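PDB 5H4U: endoglucanase from Cryptopygus antarcticus, which hydrolyses internal beta-1,4-glucosidic linkages in carboxymethylcellulose, lichenan and barley beta-glucan, releasing mainly cellobiose, cellotriose and cellotetraose from carboxymethylcellulose. Local coordinates for residues Gly39-Thr44 against Cys219-Gly224; Thr102-Tyr107 against Ile122-Asn127; Pro46-Lys51 against Tyr72-Gln77; Gln78-Gly83 against Thr211-Lys216. All coordinates share one frame; numbering follows the deposited sequence.

Contact 1. Residues Gly39-Thr44 against Cys219-Gly224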
loop_
_atom_site.group_PDB
_atom_site.type_symbol
_atom_site.label_atom_id
_atom_site.label_comp_id
_atom_site.label_asym_id
_atom_site.label_seq_id
_atom_site.Cartn_x
_atom_site.Cartn_y
_atom_site.Cartn_z
ATOM N N GLY A 39 -12.721 8.512 -11.908
ATOM C CA GLY A 39 -13.949 8.956 -11.297
ATOM C C GLY A 39 -14.084 8.724 -9.810
ATOM O O GLY A 39 -15.185 8.907 -9.274
ATOM N N LYS A 40 -13.017 8.322 -9.119
ATOM C CA LYS A 40 -13.115 8.120 -7.679
ATOM C C LYS A 40 -12.727 9.354 -6.879
ATOM O O LYS A 40 -13.123 9.481 -5.719
ATOM C CB LYS A 40 -12.230 6.952 -7.243
ATOM C CG LYS A 40 -12.675 5.641 -7.830
ATOM C CD LYS A 40 -13.531 4.843 -6.907
ATOM C CE LYS A 40 -13.620 3.420 -7.436
ATOM N NZ LYS A 40 -13.375 2.379 -6.377
ATOM N N ALA A 41 -11.938 10.240 -7.455
ATOM C CA ALA A 41 -11.669 11.512 -6.820
ATOM C C ALA A 41 -11.199 12.469 -7.893
ATOM O O ALA A 41 -10.792 12.058 -8.982
ATOM C CB ALA A 41 -10.629 11.386 -5.707
ATOM N N SER A 42 -11.237 13.746 -7.559
ATOM C CA SER A 42 -10.675 14.761 -8.431
ATOM C C SER A 42 -9.154 14.649 -8.436
ATOM O O SER A 42 -8.492 15.044 -7.467
ATOM C CB SER A 42 -11.109 16.139 -7.953
ATOM O OG SER A 42 -10.718 17.124 -8.884
ATOM N N VAL A 43 -8.594 14.111 -9.522
ATOM C CA VAL A 43 -7.157 13.859 -9.619
ATOM C C VAL A 43 -6.663 14.131 -11.032
ATOM O O VAL A 43 -7.432 14.185 -11.990
ATOM C CB VAL A 43 -6.770 12.415 -9.241
ATOM C CG1 VAL A 43 -6.956 12.165 -7.764
ATOM C CG2 VAL A 43 -7.565 11.441 -10.086
ATOM N N THR A 44 -5.343 14.272 -11.143
ATOM C CA THR A 44 -4.710 14.444 -12.446
ATOM C C THR A 44 -4.893 13.199 -13.297
ATOM O O THR A 44 -5.246 13.282 -14.478
ATOM C CB THR A 44 -3.226 14.755 -12.276
ATOM O OG1 THR A 44 -2.665 13.868 -11.313
ATOM C CG2 THR A 44 -3.029 16.165 -11.832
ATOM N N CYS A 219 -0.855 9.913 -9.444
ATOM C CA CYS A 219 -2.179 10.344 -8.993
ATOM C C CYS A 219 -2.024 11.519 -8.037
ATOM O O CYS A 219 -1.580 11.346 -6.896
ATOM C CB CYS A 219 -2.913 9.195 -8.326
ATOM S SG CYS A 219 -4.612 9.607 -7.917
ATOM N N VAL A 220 -2.362 12.713 -8.518
ATOM C CA VAL A 220 -2.213 13.959 -7.774
ATOM C C VAL A 220 -3.580 14.595 -7.570
ATOM O O VAL A 220 -4.268 14.904 -8.545
ATOM C CB VAL A 220 -1.280 14.928 -8.512
ATOM C CG1 VAL A 220 -1.282 16.281 -7.834
ATOM C CG2 VAL A 220 0.111 14.353 -8.566
ATOM N N ARG A 221 -3.968 14.810 -6.316
ATOM C CA ARG A 221 -5.251 15.461 -6.085
ATOM C C ARG A 221 -5.206 16.872 -6.656
ATOM O O ARG A 221 -4.381 17.700 -6.241
ATOM C CB ARG A 221 -5.604 15.449 -4.601
ATOM C CG ARG A 221 -5.923 14.071 -4.141
ATOM C CD ARG A 221 -6.115 13.948 -2.667
ATOM N NE ARG A 221 -7.313 14.637 -2.190
ATOM C CZ ARG A 221 -8.548 14.168 -2.314
ATOM N NH1 ARG A 221 -8.753 13.020 -2.930
ATOM N NH2 ARG A 221 -9.576 14.847 -1.837
ATOM N N THR A 222 -6.091 17.144 -7.625
ATOM C CA THR A 222 -5.864 18.355 -8.406
ATOM C C THR A 222 -6.648 19.613 -8.048
ATOM O O THR A 222 -6.256 20.695 -8.507
ATOM C CB THR A 222 -6.073 18.122 -9.890
ATOM O OG1 THR A 222 -5.458 19.214 -10.586
ATOM C CG2 THR A 222 -7.544 18.180 -10.205
ATOM N N PRO A 223 -7.738 19.575 -7.269
ATOM C CA PRO A 223 -8.289 20.865 -6.831
ATOM C C PRO A 223 -7.311 21.587 -5.958
ATOM O O PRO A 223 -7.547 22.761 -5.639
ATOM C CB PRO A 223 -9.550 20.493 -6.041
ATOM C CG PRO A 223 -9.768 19.048 -6.245
ATOM C CD PRO A 223 -8.680 18.466 -7.073
ATOM N N GLY A 224 -6.198 20.931 -5.617
ATOM C CA GLY A 224 -5.227 21.408 -4.670
ATOM C C GLY A 224 -5.402 20.510 -3.463
ATOM O O GLY A 224 -5.980 19.427 -3.581
#

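Contact 2. Residues Thr102-Tyr107 against Ile122-Asn127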
loop_
_atom_site.group_PDB
_atom_site.type_symbol
_atom_site.label_atom_id
_atom_site.label_comp_id
_atom_site.label_asym_id
_atom_site.label_seq_id
_atom_site.Cartn_x
_atom_site.Cartn_y
_atom_site.Cartn_z
ATOM N N THR A 102 -10.219 10.534 0.270
ATOM C CA THR A 102 -9.033 9.776 0.650
ATOM C C THR A 102 -8.183 9.328 -0.526
ATOM O O THR A 102 -6.972 9.187 -0.363
ATOM C CB THR A 102 -9.413 8.541 1.479
ATOM O OG1 THR A 102 -10.278 7.694 0.723
ATOM C CG2 THR A 102 -10.122 8.958 2.741
ATOM N N CYS A 103 -8.776 9.118 -1.696
ATOM C CA CYS A 103 -8.027 8.572 -2.815
ATOM C C CYS A 103 -6.906 9.508 -3.244
ATOM O O CYS A 103 -7.137 10.680 -3.572
ATOM C CB CYS A 103 -8.957 8.256 -3.983
ATOM S SG CYS A 103 -9.551 6.508 -3.954
ATOM N N CYS A 104 -5.682 8.980 -3.188
ATOM C CA CYS A 104 -4.445 9.677 -3.520
ATOM C C CYS A 104 -4.118 10.804 -2.555
ATOM O O CYS A 104 -3.291 11.658 -2.866
ATOM C CB CYS A 104 -4.473 10.185 -4.964
ATOM S SG CYS A 104 -4.885 8.836 -6.061
ATOM N N ALA A 105 -4.739 10.820 -1.386
ATOM C CA ALA A 105 -4.305 11.721 -0.345
ATOM C C ALA A 105 -3.100 11.123 0.358
ATOM O O ALA A 105 -2.946 9.899 0.445
ATOM C CB ALA A 105 -5.426 11.977 0.651
ATOM N N CYS A 106 -2.229 11.991 0.839
ATOM C CA CYS A 106 -1.057 11.562 1.580
ATOM C C CYS A 106 -1.174 11.898 3.052
ATOM O O CYS A 106 -1.694 12.951 3.441
ATOM C CB CYS A 106 0.229 12.174 1.036
ATOM S SG CYS A 106 0.642 11.468 -0.529
ATOM N N TYR A 107 -0.645 11.005 3.855
ATOM C CA TYR A 107 -0.636 11.186 5.285
ATOM C C TYR A 107 0.779 10.895 5.750
ATOM O O TYR A 107 1.430 9.987 5.225
ATOM C CB TYR A 107 -1.690 10.271 5.941
ATOM C CG TYR A 107 -3.084 10.491 5.365
ATOM C CD1 TYR A 107 -3.447 9.943 4.150
ATOM C CD2 TYR A 107 -4.027 11.272 6.032
ATOM C CE1 TYR A 107 -4.683 10.159 3.623
ATOM C CE2 TYR A 107 -5.275 11.487 5.509
ATOM C CZ TYR A 107 -5.599 10.923 4.302
ATOM O OH TYR A 107 -6.852 11.099 3.756
ATOM N N ILE A 122 5.567 8.280 5.486
ATOM C CA ILE A 122 4.648 9.050 4.669
ATOM C C ILE A 122 4.099 8.109 3.611
ATOM O O ILE A 122 4.864 7.467 2.871
ATOM C CB ILE A 122 5.342 10.268 4.048
ATOM C CG1 ILE A 122 6.025 11.073 5.150
ATOM C CG2 ILE A 122 4.345 11.139 3.334
ATOM C CD1 ILE A 122 6.773 12.270 4.661
ATOM N N VAL A 123 2.775 7.971 3.585
ATOM C CA VAL A 123 2.127 7.067 2.644
ATOM C C VAL A 123 1.178 7.866 1.770
ATOM O O VAL A 123 0.616 8.890 2.183
ATOM C CB VAL A 123 1.388 5.897 3.346
ATOM C CG1 VAL A 123 2.370 5.071 4.141
ATOM C CG2 VAL A 123 0.292 6.408 4.243
ATOM N N GLN A 124 1.018 7.394 0.541
ATOM C CA GLN A 124 -0.083 7.799 -0.306
ATOM C C GLN A 124 -1.133 6.697 -0.311
ATOM O O GLN A 124 -0.811 5.513 -0.485
ATOM C CB GLN A 124 0.367 8.094 -1.728
ATOM C CG GLN A 124 -0.780 8.685 -2.549
ATOM C CD GLN A 124 -0.420 8.925 -3.984
ATOM O OE1 GLN A 124 0.510 8.322 -4.508
ATOM N NE2 GLN A 124 -1.178 9.792 -4.646
ATOM N N VAL A 125 -2.384 7.099 -0.113
ATOM C CA VAL A 125 -3.493 6.165 -0.064
ATOM C C VAL A 125 -3.891 5.849 -1.502
ATOM O O VAL A 125 -4.161 6.757 -2.300
ATOM C CB VAL A 125 -4.658 6.760 0.734
ATOM C CG1 VAL A 125 -5.905 5.881 0.633
ATOM C CG2 VAL A 125 -4.243 7.012 2.174
ATOM N N THR A 126 -3.870 4.561 -1.857
ATOM C CA THR A 126 -4.284 4.129 -3.184
ATOM C C THR A 126 -5.475 3.167 -3.152
ATOM O O THR A 126 -5.957 2.747 -4.216
ATOM C CB THR A 126 -3.104 3.490 -3.928
ATOM O OG1 THR A 126 -2.720 2.269 -3.289
ATOM C CG2 THR A 126 -1.933 4.442 -3.883
ATOM N N ASN A 127 -5.978 2.824 -1.969
ATOM C CA ASN A 127 -6.985 1.784 -1.881
ATOM C C ASN A 127 -7.820 2.008 -0.641
ATOM O O ASN A 127 -7.360 2.591 0.340
ATOM C CB ASN A 127 -6.345 0.393 -1.814
ATOM C CG ASN A 127 -7.359 -0.700 -1.924
ATOM O OD1 ASN A 127 -8.057 -0.813 -2.935
ATOM N ND2 ASN A 127 -7.496 -1.483 -0.870
#

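Contact 3. Residues Pro46-Lys51 against Tyr72-Gln77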
loop_
_atom_site.group_PDB
_atom_site.type_symbol
_atom_site.label_atom_id
_atom_site.label_comp_id
_atom_site.label_asym_id
_atom_site.label_seq_id
_atom_site.Cartn_x
_atom_site.Cartn_y
_atom_site.Cartn_z
ATOM N N PRO A 46 -5.759 8.642 -12.444
ATOM C CA PRO A 46 -5.940 7.632 -11.398
ATOM C C PRO A 46 -4.587 7.050 -11.046
ATOM O O PRO A 46 -3.598 7.266 -11.745
ATOM C CB PRO A 46 -6.852 6.589 -12.053
ATOM C CG PRO A 46 -7.450 7.275 -13.249
ATOM C CD PRO A 46 -6.372 8.212 -13.711
ATOM N N VAL A 47 -4.536 6.291 -9.955
ATOM C CA VAL A 47 -3.278 5.640 -9.622
ATOM C C VAL A 47 -2.914 4.650 -10.718
ATOM O O VAL A 47 -3.750 3.866 -11.186
ATOM C CB VAL A 47 -3.355 4.938 -8.257
ATOM C CG1 VAL A 47 -2.014 4.251 -7.939
ATOM C CG2 VAL A 47 -3.723 5.908 -7.184
ATOM N N ARG A 48 -1.643 4.653 -11.085
ATOM C CA ARG A 48 -1.124 3.819 -12.160
ATOM C C ARG A 48 -1.227 2.330 -11.813
ATOM O O ARG A 48 -0.880 1.908 -10.707
ATOM C CB ARG A 48 0.338 4.203 -12.401
ATOM C CG ARG A 48 1.042 3.511 -13.518
ATOM C CD ARG A 48 2.514 3.757 -13.368
ATOM N NE ARG A 48 3.255 2.897 -14.276
ATOM C CZ ARG A 48 4.195 2.018 -13.930
ATOM N NH1 ARG A 48 4.563 1.858 -12.659
ATOM N NH2 ARG A 48 4.766 1.293 -14.883
ATOM N N THR A 49 -1.734 1.529 -12.741
ATOM C CA THR A 49 -1.665 0.086 -12.592
ATOM C C THR A 49 -0.843 -0.525 -13.721
ATOM O O THR A 49 -0.513 0.117 -14.716
ATOM C CB THR A 49 -3.057 -0.577 -12.499
ATOM O OG1 THR A 49 -3.989 0.086 -13.353
ATOM C CG2 THR A 49 -3.552 -0.524 -11.067
ATOM N N CYS A 50 -0.453 -1.765 -13.523
ATOM C CA CYS A 50 0.516 -2.366 -14.406
ATOM C C CYS A 50 0.019 -3.703 -14.917
ATOM O O CYS A 50 -0.958 -4.288 -14.422
ATOM C CB CYS A 50 1.869 -2.533 -13.694
ATOM S SG CYS A 50 2.774 -0.987 -13.468
ATOM N N LYS A 51 0.757 -4.199 -15.892
ATOM C CA LYS A 51 0.556 -5.538 -16.387
ATOM C C LYS A 51 1.127 -6.516 -15.371
ATOM O O LYS A 51 1.719 -6.131 -14.361
ATOM C CB LYS A 51 1.237 -5.696 -17.737
ATOM C CG LYS A 51 0.557 -4.961 -18.854
ATOM C CD LYS A 51 0.283 -5.922 -20.001
ATOM C CE LYS A 51 1.512 -6.822 -20.280
ATOM N NZ LYS A 51 1.276 -7.736 -21.456
ATOM N N TYR A 72 -2.570 -5.248 -12.398
ATOM C CA TYR A 72 -2.010 -5.502 -11.065
ATOM C C TYR A 72 -1.405 -4.234 -10.479
ATOM O O TYR A 72 -1.301 -3.202 -11.151
ATOM C CB TYR A 72 -0.958 -6.618 -11.110
ATOM C CG TYR A 72 -1.548 -7.932 -11.557
ATOM C CD1 TYR A 72 -2.068 -8.823 -10.628
ATOM C CD2 TYR A 72 -1.644 -8.255 -12.889
ATOM C CE1 TYR A 72 -2.629 -10.002 -11.015
ATOM C CE2 TYR A 72 -2.204 -9.426 -13.288
ATOM C CZ TYR A 72 -2.690 -10.306 -12.346
ATOM O OH TYR A 72 -3.259 -11.489 -12.742
ATOM N N VAL A 73 -1.029 -4.308 -9.198
ATOM C CA VAL A 73 -0.280 -3.213 -8.582
ATOM C C VAL A 73 1.148 -3.203 -9.119
ATOM O O VAL A 73 1.742 -4.253 -9.397
ATOM C CB VAL A 73 -0.304 -3.310 -7.042
ATOM C CG1 VAL A 73 0.254 -4.621 -6.579
ATOM C CG2 VAL A 73 0.479 -2.135 -6.417
ATOM N N CYS A 74 1.719 -2.006 -9.238
ATOM C CA CYS A 74 3.026 -1.849 -9.867
ATOM C C CYS A 74 4.159 -2.111 -8.875
ATOM O O CYS A 74 4.063 -1.769 -7.688
ATOM C CB CYS A 74 3.150 -0.443 -10.455
ATOM S SG CYS A 74 1.988 -0.023 -11.841
ATOM N N ASN A 75 5.252 -2.708 -9.378
ATOM C CA ASN A 75 6.430 -2.960 -8.551
ATOM C C ASN A 75 6.873 -1.660 -7.909
ATOM O O ASN A 75 7.397 -1.642 -6.789
ATOM C CB ASN A 75 7.558 -3.540 -9.405
ATOM C CG ASN A 75 7.267 -4.947 -9.906
ATOM O OD1 ASN A 75 6.645 -5.735 -9.217
ATOM N ND2 ASN A 75 7.727 -5.264 -11.116
ATOM N N ASP A 76 6.552 -0.565 -8.583
ATOM C CA ASP A 76 6.856 0.800 -8.218
ATOM C C ASP A 76 6.191 1.227 -6.922
ATOM O O ASP A 76 6.616 2.209 -6.296
ATOM C CB ASP A 76 6.240 1.650 -9.331
ATOM C CG ASP A 76 7.110 2.731 -9.781
ATOM O OD1 ASP A 76 8.125 2.929 -9.108
ATOM O OD2 ASP A 76 6.778 3.373 -10.806
ATOM N N GLN A 77 5.165 0.509 -6.493
ATOM C CA GLN A 77 4.388 0.929 -5.347
ATOM C C GLN A 77 4.741 0.165 -4.079
ATOM O O GLN A 77 3.889 -0.043 -3.213
ATOM C CB GLN A 77 2.909 0.863 -5.730
ATOM C CG GLN A 77 2.543 2.168 -6.474
ATOM C CD GLN A 77 1.252 2.111 -7.262
ATOM O OE1 GLN A 77 0.302 1.431 -6.884
ATOM N NE2 GLN A 77 1.212 2.836 -8.378
HETATM O O HOH W 1 -1.002 0.301 -8.702
HETATM O O HOH W 2 3.531 2.999 -10.335
#

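Contact 4. Residues Gln78-Gly83 against Thr211-Lys216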
loop_
_atom_site.group_PDB
_atom_site.type_symbol
_atom_site.label_atom_id
_atom_site.label_comp_id
_atom_site.label_asym_id
_atom_site.label_seq_id
_atom_site.Cartn_x
_atom_site.Cartn_y
_atom_site.Cartn_z
ATOM N N GLN A 78 5.990 -0.225 -3.944
ATOM C CA GLN A 78 6.591 -0.833 -2.774
ATOM C C GLN A 78 7.073 0.228 -1.792
ATOM O O GLN A 78 7.402 1.349 -2.191
ATOM C CB GLN A 78 7.778 -1.678 -3.162
ATOM C CG GLN A 78 7.452 -2.986 -3.741
ATOM C CD GLN A 78 8.722 -3.726 -4.001
ATOM O OE1 GLN A 78 9.485 -3.385 -4.888
ATOM N NE2 GLN A 78 8.989 -4.702 -3.177
ATOM N N PRO A 79 7.166 -0.143 -0.517
ATOM C CA PRO A 79 7.667 0.796 0.484
ATOM C C PRO A 79 9.160 0.997 0.333
ATOM O O PRO A 79 9.897 0.104 -0.099
ATOM C CB PRO A 79 7.339 0.114 1.818
ATOM C CG PRO A 79 7.272 -1.341 1.504
ATOM C CD PRO A 79 6.778 -1.439 0.074
ATOM N N PHE A 80 9.605 2.188 0.717
ATOM C CA PHE A 80 11.006 2.543 0.614
ATOM C C PHE A 80 11.327 3.589 1.666
ATOM O O PHE A 80 10.521 3.881 2.552
ATOM C CB PHE A 80 11.334 3.018 -0.800
ATOM C CG PHE A 80 10.553 4.217 -1.239
ATOM C CD1 PHE A 80 9.279 4.076 -1.765
ATOM C CD2 PHE A 80 11.121 5.474 -1.211
ATOM C CE1 PHE A 80 8.561 5.169 -2.203
ATOM C CE2 PHE A 80 10.416 6.575 -1.659
ATOM C CZ PHE A 80 9.135 6.420 -2.156
ATOM N N THR A 81 12.525 4.144 1.559
ATOM C CA THR A 81 13.017 5.179 2.448
ATOM C C THR A 81 13.642 6.304 1.645
ATOM O O THR A 81 14.203 6.083 0.570
ATOM C CB THR A 81 14.107 4.661 3.356
ATOM O OG1 THR A 81 15.193 4.228 2.523
ATOM C CG2 THR A 81 13.614 3.506 4.179
ATOM N N GLN A 82 13.581 7.502 2.215
ATOM C CA GLN A 82 14.396 8.627 1.784
ATOM C C GLN A 82 15.002 9.229 3.047
ATOM O O GLN A 82 14.273 9.698 3.931
ATOM C CB GLN A 82 13.569 9.644 0.994
ATOM C CG GLN A 82 14.359 10.843 0.554
ATOM C CD GLN A 82 13.935 11.367 -0.798
ATOM O OE1 GLN A 82 14.481 10.952 -1.828
ATOM N NE2 GLN A 82 12.979 12.314 -0.812
ATOM N N GLY A 83 16.331 9.220 3.136
ATOM C CA GLY A 83 16.952 9.503 4.420
ATOM C C GLY A 83 16.431 8.523 5.457
ATOM O O GLY A 83 16.334 7.316 5.208
ATOM N N THR A 211 6.442 14.694 -4.218
ATOM C CA THR A 211 6.690 14.186 -5.561
ATOM C C THR A 211 7.399 12.846 -5.550
ATOM O O THR A 211 7.341 12.128 -6.549
ATOM C CB THR A 211 7.536 15.147 -6.395
ATOM O OG1 THR A 211 8.824 15.294 -5.784
ATOM C CG2 THR A 211 6.865 16.504 -6.516
ATOM N N ILE A 212 8.086 12.486 -4.465
ATOM C CA ILE A 212 8.732 11.185 -4.499
ATOM C C ILE A 212 7.716 10.051 -4.448
ATOM O O ILE A 212 8.029 8.929 -4.853
ATOM C CB ILE A 212 9.821 11.048 -3.415
ATOM C CG1 ILE A 212 10.748 9.898 -3.816
ATOM C CG2 ILE A 212 9.247 10.949 -2.010
ATOM C CD1 ILE A 212 11.968 9.757 -3.013
ATOM N N LEU A 213 6.497 10.316 -3.989
ATOM C CA LEU A 213 5.411 9.349 -4.086
ATOM C C LEU A 213 4.595 9.550 -5.368
ATOM O O LEU A 213 4.368 8.600 -6.124
ATOM C CB LEU A 213 4.517 9.461 -2.839
ATOM C CG LEU A 213 5.066 8.837 -1.550
ATOM C CD1 LEU A 213 4.207 9.182 -0.333
ATOM C CD2 LEU A 213 5.214 7.319 -1.686
ATOM N N THR A 214 4.174 10.785 -5.645
ATOM C CA THR A 214 3.295 11.035 -6.787
ATOM C C THR A 214 3.984 10.839 -8.126
ATOM O O THR A 214 3.303 10.628 -9.130
ATOM C CB THR A 214 2.710 12.450 -6.748
ATOM O OG1 THR A 214 3.714 13.400 -7.118
ATOM C CG2 THR A 214 2.204 12.773 -5.377
ATOM N N GLN A 215 5.303 10.911 -8.184
ATOM C CA GLN A 215 5.959 10.574 -9.438
ATOM C C GLN A 215 5.917 9.074 -9.694
ATOM O O GLN A 215 6.037 8.645 -10.846
ATOM C CB GLN A 215 7.387 11.137 -9.431
ATOM C CG GLN A 215 8.426 10.393 -10.234
ATOM C CD GLN A 215 9.496 9.780 -9.328
ATOM O OE1 GLN A 215 10.144 10.496 -8.542
ATOM N NE2 GLN A 215 9.680 8.449 -9.421
ATOM N N LYS A 216 5.698 8.273 -8.650
ATOM C CA LYS A 216 5.493 6.841 -8.808
ATOM C C LYS A 216 4.038 6.518 -9.128
ATOM O O LYS A 216 3.753 5.808 -10.100
ATOM C CB LYS A 216 5.927 6.125 -7.535
ATOM C CG LYS A 216 7.410 5.900 -7.426
ATOM C CD LYS A 216 7.836 5.751 -5.990
ATOM C CE LYS A 216 9.329 5.765 -5.907
ATOM N NZ LYS A 216 9.809 7.157 -6.102
#

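Contact 1. Residues Gly39-Thr44 against Cys219-Gly224
V43 and R221 bring their backbones together in a single bridge, their CA atoms 4.3 Å apart, although neither G39-T44 nor C219-G224 forms a regular strand and the touching parts run 102° from each other. Backbone hydrogen bonds flank the pair. T44 N donates to V220 O (2.9 Å), while T222 N donates to S42 O (3.2 Å). Carbon donors add to the same two acceptors: V43 CA lies 3.3 Å from V220 O, and R221 CA faces S42 O.

One side chain joins the polar network. With chi1 at 45°, T44 OG1 sits between its own backbone N and carbonyl carbon, where it accepts a hydrogen bond from V220 N (3.0 Å). T44 thus engages both the N-H and the carbonyl of V220.

The bridge ties the C-terminal tail, which follows helix 211-217, to the long loop after strand 19-27 in this family 45 double-psi beta-barrel enzyme. A disulfide from C219 to C104 gives the tail a covalent attachment as well.

Van der Waals contacts complete the junction. The CG1 branch of V43 rests on C219 SG at 3.5 Å, the sulfur that is bonded to C104. Toward the tail's end, the CB and OG of S42 lie against CG and CD of the P223 ring, with T222 CG2 alongside OG. A41 CB approaches R221 NH1 obliquely at 3.7 Å; that guanidinium is hydrogen-bonded through NH1 to C103 O and through NH2 to S100 O.

Contact 2. Residues Thr102-Tyr107 against Ile122-Asn127
The Y107 ring meets V125 obliquely, its CE1 3.5 Å from the CG2 methyl, and stacks edge-to-face with F137. The other flat group, the Q124 amide, is carried by an extended chain whose CG is anti to the backbone N (chi1 -173°). NE2 touches C104 CB and makes a weak hydrogen bond to C104 O (3.3 Å); it also donates to C219 O, while OE1 pairs with S217 OG. An alanine here would probably leave S217 OG, C219 O and C104 O without these partners and open a gap where Q124 CG now packs on C106 SG.

The backbones form an antiparallel beta hairpin. Y107 and V123 are a hydrogen-bonded pair (Y107 N to V123 O 3.0 Å, V123 N to Y107 O 2.9 Å), and C106 and Q124 the adjoining non-hydrogen-bonded pair. V125 N continues the pattern to A105 O at 2.9 Å. Beyond it a type II turn, T102-A105, with C104 at positive phi, presents C104 N to V125 O (2.8 Å).

Strand 120-128, on which L213 of helix 211-217 packs near Q124, lies between 106-111 and 85-94 in the barrel sheet, and strand 201-207 borders 106-111 on its other edge.

Contact 3. Residues Pro46-Lys51 against Tyr72-Gln77
C50 and Y72 form one antiparallel hydrogen-bonded pair between two otherwise irregular segments. C50 N donates to Y72 O at 2.9 Å and Y72 N returns a bond to C50 O at 2.8 Å. Further along, Q77 N bonds back to C74 O within its own segment, where the chain turns.

From the paired C50, SG is joined to C74 SG in a disulfide whose chi3 is 99°. The R48 guanidinium lies over it: both sulfurs sit 3.2 Å from its plane on one face, displaced toward the rim. R48 CG is anti to the backbone N (chi1 -177°) and the chain stays extended as far as NE. NH1 makes a salt bridge of 3.3 Å with D76 OD2, the guanidinium and carboxylate planes being 88° apart.

This disulfide-linked pair of segments belongs to the long loop region between strands 19-27 and 80-82 of the family 45 fold. The Y72 side chain is about 8 Å from that of D29, the probable nucleophile, and its OH is hydrogen-bonded to S154 OG.

Q77 completes the network around R48. Its NE2 donates to R48 O (3.3 Å), which also accepts from a water that donates to Q77 OE1. A second water, in plane at the guanidinium edge, accepts from R48 NH1 at 2.8 Å and weakly from Q77 NE2. V47 CG1 packs against the same amide, and R48 NE is bonded to T57 OG1.

Contact 4. Residues Gln78-Gly83 against Thr211-Lys216
A short strand, 80-82, covered by the C-terminal helix 211-217, forms this contact through F80 and Q82 on one side and I212, L213 and K216 on the other. The axes of strand 80-82 and helix 211-216 approach to 11.2 Å, with their N-to-C directions 140° apart; the contact is made largely through side chains.

F80 is the centre of the packing. The I212 CD1 methyl meets the ring at its edge, 3.8 Å from CE2, as the two side chains slide past each other in opposite directions. L213 CD2 comes in obliquely at 4.0 Å from CE1. K216 and F80 reach toward each other tip to tip, with K216 CE 3.8 Å from F80 CZ.

Strand 80-82 pairs antiparallel with 85-94, whose Y87 and F89 side chains extend the packing: Y87 touches I212 and Q82, F89 touches L213 and K216. The helix thus packs across a barrel strand and its short partner together.

A bend at chi4 (75°) turns K216 NZ back to the helix, where it donates to I212 O at 2.8 Å in the carbonyl plane. An alanine here would probably leave I212 O without that side-chain donor and open a gap beside CZ and CE1 of F80. At the outer end of the contact, Q82 and I212 also meet tip to tip, the end of the glutamine meeting the CD1 methyl.

From the N terminus, the chain enters contact 1 at G39-T44 and contact 3 soon after at P46-K51. Contact 3 closes first, at Y72-Q77, and Q78-G83 at once opens contact 4. Contact 2 opens and closes within that span as a local hairpin, before helix 211-217 completes contact 4 and C219-G224 completes contact 1 around all three others. No two loops cross. Contacts 2 and 4 meet where L213 CD1 packs on strand 120-128, contacts 1 and 2 share the C104-C219 disulfide, and V47 of contact 3 touches C104 and C219 at that disulfide. Together they join the disulfide-rich loop region, the barrel strands, the C-terminal helix and the tail.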